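Local coordinates for protein lipid II:glycine glycyltransferase (Staphylococcus aureus, PDB 6SNR) that probably catalyses transfer of the first glycine of the pentaglycine cross-bridge from glycyl-tRNA(Gly) to the lysine side chain of lipid II in peptidoglycan synthesis, at residues A[148-153]-A[377-382]; A[315-320]-A[351-356]. One frame throughout, in Å; residues are numbered along the deposited sequence.

Contact 1. Residues A[148-153]-A[377-382]; sequences MITPID and WGTYLS
Ile149 and Tyr380 are joined by two reciprocal backbone hydrogen bonds, as an antiparallel hydrogen-bonded pair. Ile149 N gives its hydrogen to Tyr380 O at 2.9 Å, nearly straight at 170° and in the carbonyl plane. The return bond from Tyr380 N reaches Ile149 O at 2.8 Å, with the donor tilted 33° out of that carbonyl's plane. Thr379 CA adds a CA-H...O contact to the same oxygen, 3.2 Å from Ile149 O. Thr150 OG1 donates from above the carbonyl plane to Trp377 O (2.8 Å), three residues before strand 380-383, which ties the buried Thr150 hydroxyl to the loop leading through Gly378. The Ile149-Tyr380 pair attaches strand 380-383 at one end of a seven-stranded mixed sheet in this FemABX-family chain; strand 146-151 is flanked on its far side by strand 351-356. The Tyr380 side chain, with CG set between backbone N and carbonyl carbon (chi1 68°), lies side by side with Ile149, whose CB makes a CH-pi contact 4.1 Å from the ring centroid. Beside them, Ile149 CD1 packs on Ser382 CB; Ser382 OG is hydrogen-bonded to Glu112 OE2 and Lys384 NZ. Toward the other face, the bent Met148 chain brings SD to 3.8 Å from Leu381 CD1, while its CE lies 3.4 Å from Thr379 OG1, a hydroxyl whose hydrogen-bond partner is Lys374 O.

Contact 2. Residues A[315-320]-A[351-356]; sequences KSYYLY and TYDFGG
Strands 315-320 and 351-356 run parallel, with 30° between their directions and axes approaching to 4.5 Å, and pair Lys315 with Thr351, Ser316 with Tyr352 and Tyr317 with Asp353. Ser316 N donates to Thr351 O, Asp353 N to Ser316 O, and Tyr318 N to Asp353 O at 3.0 Å. Ser316 uses its side chain too: with OG between backbone N and carbonyl carbon, the hydroxyl donates to Thr351 O at 2.8 Å, giving that carbonyl two donors from one residue. A water is bonded to both Ser316 O and Thr351 OG1, and a second donates to both Tyr318 O and Asp353 O. The pairing is that of a beta-alpha-beta crossover: helix 332-347 connects the two strands and packs on the face carrying Ser316 and Tyr352, where Gln337 OE1 is hydrogen-bonded to Tyr352 OH. On this face the Tyr352 ring passes close to two residues of strand 315-320, CD2 lying 3.5 Å from Ser316 OG and OH 3.7 Å from Tyr318 CB. Farther along, Tyr318 CD2 meets Phe354 CD2 at 3.8 Å, the two rings inclined at 62°. The other face carries Lys315, Thr351, Tyr317 and Asp353. There Asp353 OD2 approaches Tyr317 CD2 at 4.0 Å, carboxylate and ring planes 26° apart, while Tyr317 OH is hydrogen-bonded to Asp22 OD1 and Leu23 N. Asp353 OD1 accepts from Gly355 N on its anti side at 2.8 Å, an Asx turn, with Gly355 at a positive phi. Lys315 runs alongside Thr351 on this same face, and its extended chain carries NZ to a salt bridge with Asp110 and a hydrogen bond to Gly21 O.

Overall arrangement
Contacts 1 and 2 belong to one mixed sheet, their centres 9 Å apart, and meet where strand 146-151 lies beside strand 351-356. Probable backbone hydrogen bonds join them there: Met148 O to Phe354 N at 2.8 Å and Thr150 N to Tyr352 O at 2.9 Å. Side chains pack across the same junction, with Phe354 CZ 3.5 Å from Trp377 CB and Phe354 CE1 3.5 Å from Thr150 OG1. Across this part of the sheet the order is 315-323, 351-356, 146-151, 380-383. Along the chain, contact 2 is nested within the loop closed by contact 1. Contact 2 sits about 3 Å from the centre of the chain and contact 1 about 11 Å, measured between centres.

Contact 1. Residues A[148-153]-A[377-382]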
# COMPACT_ATOMS: atom_id res chain seq x y z
N MET A 148 -7.15 6.40 2.28
CA MET A 148 -7.21 6.98 0.95
C MET A 148 -6.98 5.94 -0.11
O MET A 148 -5.91 5.27 -0.13
CB MET A 148 -6.17 8.10 0.82
CG MET A 148 -6.37 9.20 1.85
SD MET A 148 -7.73 10.32 1.45
CE MET A 148 -6.89 11.44 0.32
N ILE A 149 -7.97 5.78 -0.98
CA ILE A 149 -7.97 4.68 -1.87
C ILE A 149 -8.08 5.11 -3.34
O ILE A 149 -8.96 5.87 -3.69
CB ILE A 149 -9.16 3.76 -1.55
CG1 ILE A 149 -9.09 3.24 -0.10
CG2 ILE A 149 -9.16 2.56 -2.48
CD1 ILE A 149 -10.16 2.19 0.24
N THR A 150 -7.23 4.52 -4.17
CA THR A 150 -7.25 4.73 -5.63
C THR A 150 -7.93 3.56 -6.34
O THR A 150 -7.50 2.43 -6.23
CB THR A 150 -5.82 4.88 -6.20
OG1 THR A 150 -5.11 5.93 -5.51
CG2 THR A 150 -5.87 5.14 -7.73
N PRO A 151 -8.99 3.84 -7.13
CA PRO A 151 -9.54 2.81 -8.01
C PRO A 151 -8.53 2.52 -9.11
O PRO A 151 -8.04 3.48 -9.81
CB PRO A 151 -10.81 3.45 -8.58
CG PRO A 151 -11.08 4.64 -7.77
CD PRO A 151 -9.76 5.10 -7.21
N ILE A 152 -8.19 1.24 -9.28
CA ILE A 152 -7.18 0.83 -10.26
C ILE A 152 -7.67 -0.15 -11.35
O ILE A 152 -6.86 -0.72 -12.09
CB ILE A 152 -5.91 0.27 -9.59
CG1 ILE A 152 -6.24 -0.83 -8.57
CG2 ILE A 152 -5.16 1.40 -8.89
CD1 ILE A 152 -5.05 -1.72 -8.29
N ASP A 153 -8.98 -0.34 -11.42
CA ASP A 153 -9.57 -1.17 -12.46
C ASP A 153 -9.81 -0.30 -13.68
O ASP A 153 -10.94 -0.06 -14.14
CB ASP A 153 -10.87 -1.85 -11.99
CG ASP A 153 -11.92 -0.89 -11.53
OD1 ASP A 153 -11.63 0.22 -11.00
OD2 ASP A 153 -13.10 -1.27 -11.68
N TRP A 377 -3.15 11.30 -5.65
CA TRP A 377 -3.01 10.06 -6.36
C TRP A 377 -4.32 9.40 -6.85
O TRP A 377 -4.42 8.16 -6.97
CB TRP A 377 -2.21 9.08 -5.44
CG TRP A 377 -0.77 9.48 -5.44
CD1 TRP A 377 -0.12 10.15 -4.48
CD2 TRP A 377 0.19 9.22 -6.47
NE1 TRP A 377 1.21 10.34 -4.84
CE2 TRP A 377 1.42 9.77 -6.06
CE3 TRP A 377 0.11 8.60 -7.74
CZ2 TRP A 377 2.59 9.73 -6.88
CZ3 TRP A 377 1.29 8.52 -8.52
CH2 TRP A 377 2.50 9.13 -8.08
N GLY A 378 -5.32 10.22 -7.22
CA GLY A 378 -6.57 9.69 -7.66
C GLY A 378 -7.37 8.93 -6.59
O GLY A 378 -8.17 8.05 -6.90
N THR A 379 -7.17 9.38 -5.36
CA THR A 379 -7.75 8.74 -4.20
C THR A 379 -9.08 9.30 -3.81
O THR A 379 -9.34 10.50 -3.99
CB THR A 379 -6.83 8.92 -2.99
OG1 THR A 379 -6.43 10.30 -2.87
CG2 THR A 379 -5.58 8.04 -3.11
N TYR A 380 -9.93 8.43 -3.24
CA TYR A 380 -11.09 8.89 -2.52
C TYR A 380 -10.95 8.55 -1.07
O TYR A 380 -10.21 7.63 -0.70
CB TYR A 380 -12.39 8.31 -3.07
CG TYR A 380 -12.55 6.82 -2.85
CD1 TYR A 380 -12.10 5.94 -3.82
CD2 TYR A 380 -13.16 6.30 -1.72
CE1 TYR A 380 -12.22 4.60 -3.68
CE2 TYR A 380 -13.31 4.90 -1.59
CZ TYR A 380 -12.82 4.08 -2.59
OH TYR A 380 -12.88 2.69 -2.57
N LEU A 381 -11.56 9.37 -0.22
CA LEU A 381 -11.54 9.11 1.21
C LEU A 381 -12.56 8.06 1.59
O LEU A 381 -13.77 8.21 1.32
CB LEU A 381 -11.89 10.40 1.95
CG LEU A 381 -11.97 10.33 3.44
CD1 LEU A 381 -10.56 10.33 3.97
CD2 LEU A 381 -12.81 11.52 3.94
N SER A 382 -12.07 6.99 2.24
CA SER A 382 -12.88 5.87 2.71
C SER A 382 -13.04 6.00 4.20
O SER A 382 -12.06 5.81 4.97
CB SER A 382 -12.16 4.56 2.32
OG SER A 382 -12.94 3.42 2.72

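Contact 2. Residues A[315-320]-A[351-356]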
# COMPACT_ATOMS: atom_id res chain seq x y z
N LYS A 315 -8.16 -6.36 -3.03
CA LYS A 315 -7.57 -5.19 -2.32
C LYS A 315 -6.05 -5.26 -2.36
O LYS A 315 -5.46 -6.27 -2.01
CB LYS A 315 -8.04 -5.15 -0.83
CG LYS A 315 -9.53 -4.92 -0.68
CD LYS A 315 -9.99 -4.99 0.76
CE LYS A 315 -11.49 -4.79 0.80
NZ LYS A 315 -12.00 -4.75 2.19
N SER A 316 -5.42 -4.15 -2.76
CA SER A 316 -3.99 -4.01 -2.61
C SER A 316 -3.69 -2.87 -1.66
O SER A 316 -4.52 -1.96 -1.48
CB SER A 316 -3.27 -3.80 -3.97
OG SER A 316 -3.59 -2.53 -4.55
N TYR A 317 -2.51 -2.92 -1.05
CA TYR A 317 -2.11 -1.97 -0.00
C TYR A 317 -0.68 -1.51 -0.16
O TYR A 317 0.23 -2.32 -0.22
CB TYR A 317 -2.22 -2.58 1.41
CG TYR A 317 -3.53 -3.29 1.73
CD1 TYR A 317 -3.78 -4.57 1.23
CD2 TYR A 317 -4.48 -2.73 2.58
CE1 TYR A 317 -4.95 -5.21 1.53
CE2 TYR A 317 -5.67 -3.37 2.87
CZ TYR A 317 -5.88 -4.65 2.39
OH TYR A 317 -7.03 -5.34 2.67
N TYR A 318 -0.47 -0.18 -0.23
CA TYR A 318 0.84 0.42 -0.11
C TYR A 318 1.16 0.54 1.36
O TYR A 318 0.65 1.41 2.05
CB TYR A 318 0.80 1.82 -0.81
CG TYR A 318 1.98 2.72 -0.47
CD1 TYR A 318 3.25 2.39 -0.87
CD2 TYR A 318 1.81 3.85 0.27
CE1 TYR A 318 4.34 3.19 -0.59
CE2 TYR A 318 2.89 4.68 0.55
CZ TYR A 318 4.15 4.35 0.10
OH TYR A 318 5.27 5.14 0.39
N LEU A 319 1.96 -0.38 1.87
CA LEU A 319 2.16 -0.54 3.31
C LEU A 319 3.26 0.36 3.87
O LEU A 319 3.06 1.00 4.88
CB LEU A 319 2.48 -2.02 3.62
CG LEU A 319 1.73 -2.83 4.69
CD1 LEU A 319 2.66 -3.60 5.61
CD2 LEU A 319 0.69 -2.07 5.48
N TYR A 320 4.40 0.42 3.20
CA TYR A 320 5.55 1.19 3.62
C TYR A 320 6.31 1.64 2.38
O TYR A 320 6.43 0.88 1.42
CB TYR A 320 6.52 0.36 4.49
CG TYR A 320 6.01 -0.02 5.86
CD1 TYR A 320 6.04 0.89 6.88
CD2 TYR A 320 5.56 -1.31 6.13
CE1 TYR A 320 5.57 0.57 8.16
CE2 TYR A 320 5.08 -1.66 7.39
CZ TYR A 320 5.11 -0.73 8.40
OH TYR A 320 4.65 -1.04 9.65
N THR A 351 -8.59 -2.00 -6.07
CA THR A 351 -8.31 -0.83 -5.25
C THR A 351 -6.87 -0.87 -4.75
O THR A 351 -6.32 -1.93 -4.53
CB THR A 351 -9.27 -0.66 -4.05
OG1 THR A 351 -9.33 -1.88 -3.30
CG2 THR A 351 -10.67 -0.32 -4.53
N TYR A 352 -6.31 0.30 -4.55
CA TYR A 352 -4.93 0.51 -4.10
C TYR A 352 -5.00 1.49 -2.93
O TYR A 352 -5.37 2.66 -3.06
CB TYR A 352 -4.10 1.06 -5.26
CG TYR A 352 -2.64 1.29 -5.01
CD1 TYR A 352 -2.16 2.51 -4.49
CD2 TYR A 352 -1.71 0.34 -5.38
CE1 TYR A 352 -0.81 2.73 -4.30
CE2 TYR A 352 -0.36 0.55 -5.20
CZ TYR A 352 0.09 1.75 -4.68
OH TYR A 352 1.42 1.96 -4.50
N ASP A 353 -4.77 0.96 -1.72
CA ASP A 353 -5.02 1.66 -0.47
C ASP A 353 -3.72 2.24 0.08
O ASP A 353 -2.78 1.53 0.46
CB ASP A 353 -5.66 0.62 0.50
CG ASP A 353 -6.17 1.22 1.77
OD1 ASP A 353 -5.79 2.34 2.15
OD2 ASP A 353 -6.93 0.48 2.43
N PHE A 354 -3.67 3.58 0.17
CA PHE A 354 -2.52 4.27 0.74
C PHE A 354 -2.50 4.33 2.26
O PHE A 354 -1.59 4.92 2.84
CB PHE A 354 -2.49 5.72 0.23
CG PHE A 354 -1.94 5.87 -1.15
CD1 PHE A 354 -2.77 5.79 -2.25
CD2 PHE A 354 -0.62 6.26 -1.35
CE1 PHE A 354 -2.28 5.97 -3.53
CE2 PHE A 354 -0.12 6.47 -2.65
CZ PHE A 354 -0.95 6.33 -3.72
N GLY A 355 -3.52 3.78 2.91
CA GLY A 355 -3.63 3.75 4.35
C GLY A 355 -4.18 5.04 4.95
O GLY A 355 -4.81 5.84 4.26
N GLY A 356 -3.86 5.27 6.23
CA GLY A 356 -4.60 6.20 7.04
C GLY A 356 -4.43 7.68 6.76
O GLY A 356 -3.38 8.12 6.30
O HOH W 1 -7.40 -1.84 -1.34
O HOH W 2 -2.10 0.59 3.22
O HOH W 3 0.89 3.48 3.91